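Local coordinates for glutathione transferase (Leptospira interrogans serovar Lai, PDB 3UBK), which probably conjugates glutathione to electrophilic substrates, binding the tripeptide in the thioredoxin-like N-terminal domain of a two-chain assembly, at residues A[81-86]-A[90-95]; A[144-149]-A[153-158]. All blocks are in the same frame, centred on the assembly; numbering follows the deposited sequence.

Interaction 1 of 2, residues A[81-86]-A[90-95]; sequences LIPEDP and ARVREI
I82 lies across the guanidinium of R93 at about a right angle, its CD1 over one face and its CG2 3.6 Å from R93 NH2. The arginine reaches there because its chain runs extended from CG to NE. Beside this pair, V92 points into the loop and is buried. Its CG2 packs 3.7 Å from P83 CG, while CG1, held anti to the backbone N (chi1 161°), sits 3.7 Å from L81 O. This inner half is the close-packed one, with L81 buried behind it against F151 and L153.

Toward E84 the loop swings away to solvent, and the two segments meet again only at the helix start. There A90 N bonds to P86 O (3.0 Å), an ordinary first-turn helix bond, just after D85, the N-cap, whose OD1 accepts from E88 N.

The loop leads out of helix 64-74 into helix 86-111, joining the two domains of the GST fold. R93 NE forms a salt bridge with E69, and D72 receives L81 N and I82 N. Apolar contact and charge pairing thus meet on one guanidinium at the domain junction, beside the second subunit, whose A66 packs on R93.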
# COMPACT_ATOMS: atom_id res chain seq x y z
N LEU A 81 -0.01 16.67 -3.35
CA LEU A 81 0.50 15.55 -2.59
C LEU A 81 1.28 14.60 -3.49
O LEU A 81 2.23 13.96 -3.06
CB LEU A 81 -0.63 14.81 -1.87
CG LEU A 81 -1.46 15.72 -0.96
CD1 LEU A 81 -2.55 14.90 -0.30
CD2 LEU A 81 -0.57 16.39 0.10
N ILE A 82 0.87 14.55 -4.76
CA ILE A 82 1.57 13.78 -5.77
C ILE A 82 2.17 14.80 -6.71
O ILE A 82 1.43 15.50 -7.40
CB ILE A 82 0.60 12.90 -6.62
CG1 ILE A 82 -0.20 11.92 -5.75
CG2 ILE A 82 1.35 12.16 -7.70
CD1 ILE A 82 0.67 10.99 -4.93
N PRO A 83 3.51 14.90 -6.74
CA PRO A 83 4.15 15.89 -7.61
C PRO A 83 3.79 15.69 -9.08
O PRO A 83 3.54 14.56 -9.52
CB PRO A 83 5.64 15.62 -7.41
CG PRO A 83 5.73 15.05 -6.03
CD PRO A 83 4.49 14.21 -5.88
N GLU A 84 3.81 16.79 -9.82
CA GLU A 84 3.51 16.76 -11.25
C GLU A 84 4.58 16.00 -12.02
O GLU A 84 4.29 15.28 -12.97
CB GLU A 84 3.37 18.19 -11.79
CG GLU A 84 2.13 18.91 -11.26
CD GLU A 84 1.95 20.31 -11.84
OE1 GLU A 84 2.32 20.52 -13.01
OE2 GLU A 84 1.44 21.20 -11.11
N ASP A 85 5.84 16.15 -11.62
CA ASP A 85 6.89 15.38 -12.26
C ASP A 85 6.75 13.89 -11.92
O ASP A 85 6.77 13.51 -10.75
CB ASP A 85 8.26 15.89 -11.88
CG ASP A 85 9.38 15.17 -12.62
OD1 ASP A 85 9.67 14.01 -12.27
OD2 ASP A 85 9.93 15.75 -13.57
N PRO A 86 6.63 13.02 -12.95
CA PRO A 86 6.33 11.61 -12.65
C PRO A 86 7.44 10.87 -11.91
O PRO A 86 7.15 9.96 -11.14
CB PRO A 86 6.05 10.99 -14.03
CG PRO A 86 6.59 11.95 -15.03
CD PRO A 86 6.58 13.32 -14.39
N ALA A 90 6.96 9.14 -8.24
CA ALA A 90 7.33 7.77 -7.90
C ALA A 90 8.09 7.74 -6.57
O ALA A 90 7.81 6.90 -5.70
CB ALA A 90 8.16 7.14 -9.03
N ARG A 91 9.04 8.67 -6.41
CA ARG A 91 9.85 8.74 -5.20
C ARG A 91 8.95 9.04 -4.01
O ARG A 91 9.08 8.44 -2.95
CB ARG A 91 10.96 9.79 -5.35
CG ARG A 91 11.81 10.01 -4.09
N VAL A 92 8.00 9.97 -4.18
CA VAL A 92 7.05 10.23 -3.10
C VAL A 92 6.29 8.96 -2.71
O VAL A 92 6.13 8.64 -1.52
CB VAL A 92 6.07 11.38 -3.49
CG1 VAL A 92 4.86 11.33 -2.61
CG2 VAL A 92 6.78 12.73 -3.36
N ARG A 93 5.80 8.21 -3.70
CA ARG A 93 5.10 6.96 -3.39
C ARG A 93 6.02 5.90 -2.76
O ARG A 93 5.62 5.20 -1.84
CB ARG A 93 4.39 6.40 -4.64
CG ARG A 93 3.26 7.33 -5.13
CD ARG A 93 2.49 6.70 -6.29
NE ARG A 93 1.27 7.45 -6.63
CZ ARG A 93 1.14 8.21 -7.71
NH1 ARG A 93 2.14 8.31 -8.58
NH2 ARG A 93 -0.00 8.85 -7.95
N GLU A 94 7.24 5.79 -3.26
CA GLU A 94 8.21 4.86 -2.67
C GLU A 94 8.44 5.16 -1.18
O GLU A 94 8.36 4.27 -0.33
CB GLU A 94 9.54 4.93 -3.43
CG GLU A 94 9.49 4.27 -4.81
CD GLU A 94 10.67 4.66 -5.69
OE1 GLU A 94 11.26 5.73 -5.46
OE2 GLU A 94 10.99 3.90 -6.63
N ILE A 95 8.70 6.42 -0.87
CA ILE A 95 8.96 6.80 0.52
C ILE A 95 7.79 6.43 1.42
O ILE A 95 7.96 5.82 2.49
CB ILE A 95 9.24 8.31 0.65
CG1 ILE A 95 10.57 8.63 -0.04
CG2 ILE A 95 9.22 8.71 2.13
CD1 ILE A 95 10.77 10.10 -0.32

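Interaction 2 of 2, residues A[144-149]-A[153-158]; sequences PYIAGN and LADCSG
The backbone of 144-149 folds into a type I turn from Y145 to G148 beside the first turns of helix 153-169, bringing the CA of I146 within 5.9 Å of the CA of D155. G148 has backbone angles that by themselves call for glycine.

The carboxylate of D155 is the centre of the contact. With CG beside its own backbone N (chi1 -65°), the group leans out to the turn, where I146 N donates to OD1 over 2.9 Å in a nearly straight bond (N-H...O 174°). The donor arrives on the syn side, a little out of the carboxylate plane. OD1 also bonds to Y188 OH. OD2 accepts from T152 N and from water 1, at 2.8 Å; that water in turn takes the N-H of A147 at 2.9 Å, so the carboxylate serves two successive amides of the turn, one directly and one through water.

Around this polar core the packing is close. I146 CG2 rests 3.5 Å from A154 CB and 3.3 Å from D155 OD1; the I146 and D155 side chains slide past each other in opposite directions. Y145 sets its CB 3.4 Å from D155 OD2, and its ring turns an edge to OD1, with ring and carboxylate planes 77° apart. Farther out the same ring meets F191 edge-to-face, and Y145 OH bonds to K195 NZ.

T152-x-x-D155 is consistent with the N-capping box known in glutathione transferases: T152 N bonds to D155 OD2, and T152 OG1 to A154 N. Two bonds on each oxygen fix the buried carboxylate's rotation and probably favour its ionised form, so one acid ties the helix start to the preceding turn.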
# COMPACT_ATOMS: atom_id res chain seq x y z
N PRO A 144 13.24 21.07 3.15
CA PRO A 144 13.16 20.54 4.50
C PRO A 144 12.16 19.40 4.65
O PRO A 144 12.17 18.71 5.67
CB PRO A 144 12.67 21.74 5.30
CG PRO A 144 11.76 22.44 4.34
CD PRO A 144 12.33 22.22 2.97
N TYR A 145 11.28 19.22 3.66
CA TYR A 145 10.31 18.14 3.73
C TYR A 145 10.93 16.79 3.41
O TYR A 145 12.06 16.70 2.92
CB TYR A 145 9.10 18.44 2.82
CG TYR A 145 8.36 19.66 3.29
CD1 TYR A 145 7.47 19.58 4.36
CD2 TYR A 145 8.58 20.89 2.70
CE1 TYR A 145 6.81 20.69 4.82
CE2 TYR A 145 7.92 22.03 3.16
CZ TYR A 145 7.04 21.92 4.21
OH TYR A 145 6.39 23.05 4.64
N ILE A 146 10.19 15.72 3.68
CA ILE A 146 10.83 14.41 3.58
C ILE A 146 11.35 14.07 2.18
O ILE A 146 12.41 13.44 2.06
CB ILE A 146 9.95 13.30 4.16
CG1 ILE A 146 10.77 12.00 4.30
CG2 ILE A 146 8.69 13.13 3.32
CD1 ILE A 146 10.22 11.05 5.37
N ALA A 147 10.66 14.52 1.13
CA ALA A 147 11.03 14.17 -0.24
C ALA A 147 11.67 15.31 -1.03
O ALA A 147 12.00 15.15 -2.20
CB ALA A 147 9.79 13.62 -1.02
N GLY A 148 11.87 16.47 -0.39
CA GLY A 148 12.36 17.63 -1.12
C GLY A 148 11.90 18.94 -0.48
O GLY A 148 11.67 19.01 0.72
N ASN A 149 11.76 19.98 -1.29
CA ASN A 149 11.52 21.31 -0.72
C ASN A 149 10.03 21.67 -0.53
O ASN A 149 9.72 22.76 -0.06
CB ASN A 149 12.24 22.38 -1.55
CG ASN A 149 11.64 22.56 -2.92
OD1 ASN A 149 10.66 21.90 -3.26
ND2 ASN A 149 12.20 23.48 -3.70
N LEU A 153 2.64 13.86 -0.26
CA LEU A 153 2.05 12.68 0.37
C LEU A 153 3.02 12.02 1.35
O LEU A 153 2.63 11.47 2.39
CB LEU A 153 1.70 11.64 -0.72
CG LEU A 153 1.32 10.26 -0.15
CD1 LEU A 153 -0.05 10.36 0.54
CD2 LEU A 153 1.30 9.17 -1.23
N ALA A 154 4.30 12.01 1.00
CA ALA A 154 5.27 11.34 1.86
C ALA A 154 5.38 12.01 3.25
O ALA A 154 5.76 11.36 4.22
CB ALA A 154 6.63 11.26 1.18
N ASP A 155 5.03 13.30 3.34
CA ASP A 155 5.04 13.97 4.65
C ASP A 155 3.83 13.57 5.48
O ASP A 155 3.90 13.54 6.70
CB ASP A 155 5.11 15.50 4.50
CG ASP A 155 6.42 15.94 3.89
OD1 ASP A 155 7.44 15.90 4.60
OD2 ASP A 155 6.43 16.33 2.70
N CYS A 156 2.72 13.28 4.83
CA CYS A 156 1.55 12.79 5.55
C CYS A 156 1.88 11.44 6.19
O CYS A 156 1.64 11.21 7.37
CB CYS A 156 0.36 12.63 4.61
SG CYS A 156 -0.10 14.17 3.75
N SER A 157 2.43 10.53 5.40
CA SER A 157 2.83 9.23 5.91
C SER A 157 3.99 9.37 6.89
O SER A 157 3.98 8.79 7.97
CB SER A 157 3.22 8.31 4.75
OG SER A 157 2.07 7.96 4.00
N GLY A 158 4.99 10.17 6.52
CA GLY A 158 6.15 10.35 7.38
C GLY A 158 5.82 10.89 8.77
O GLY A 158 6.16 10.28 9.79
O HOH W 1 8.14 15.78 0.59

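Interaction 1 closes before interaction 2 opens along the chain, yet their centres are 10 Å apart and they touch. L81 O lies 2.8 Å from L153 N, a probable hydrogen bond tying the interdomain loop to helix 153-169. V92 CG1 packs 3.7 Å from L153 CB, and I95 CD1 sits 3.7 Å from A147 CB, so helix 86-111 packs against both helix 153-169 and the turn of 144-149. Glutathione, absent from this chain, is bound in this protein by residues including S64, whose side chain is about 11 Å from that of L81; interaction 2 is away from that site.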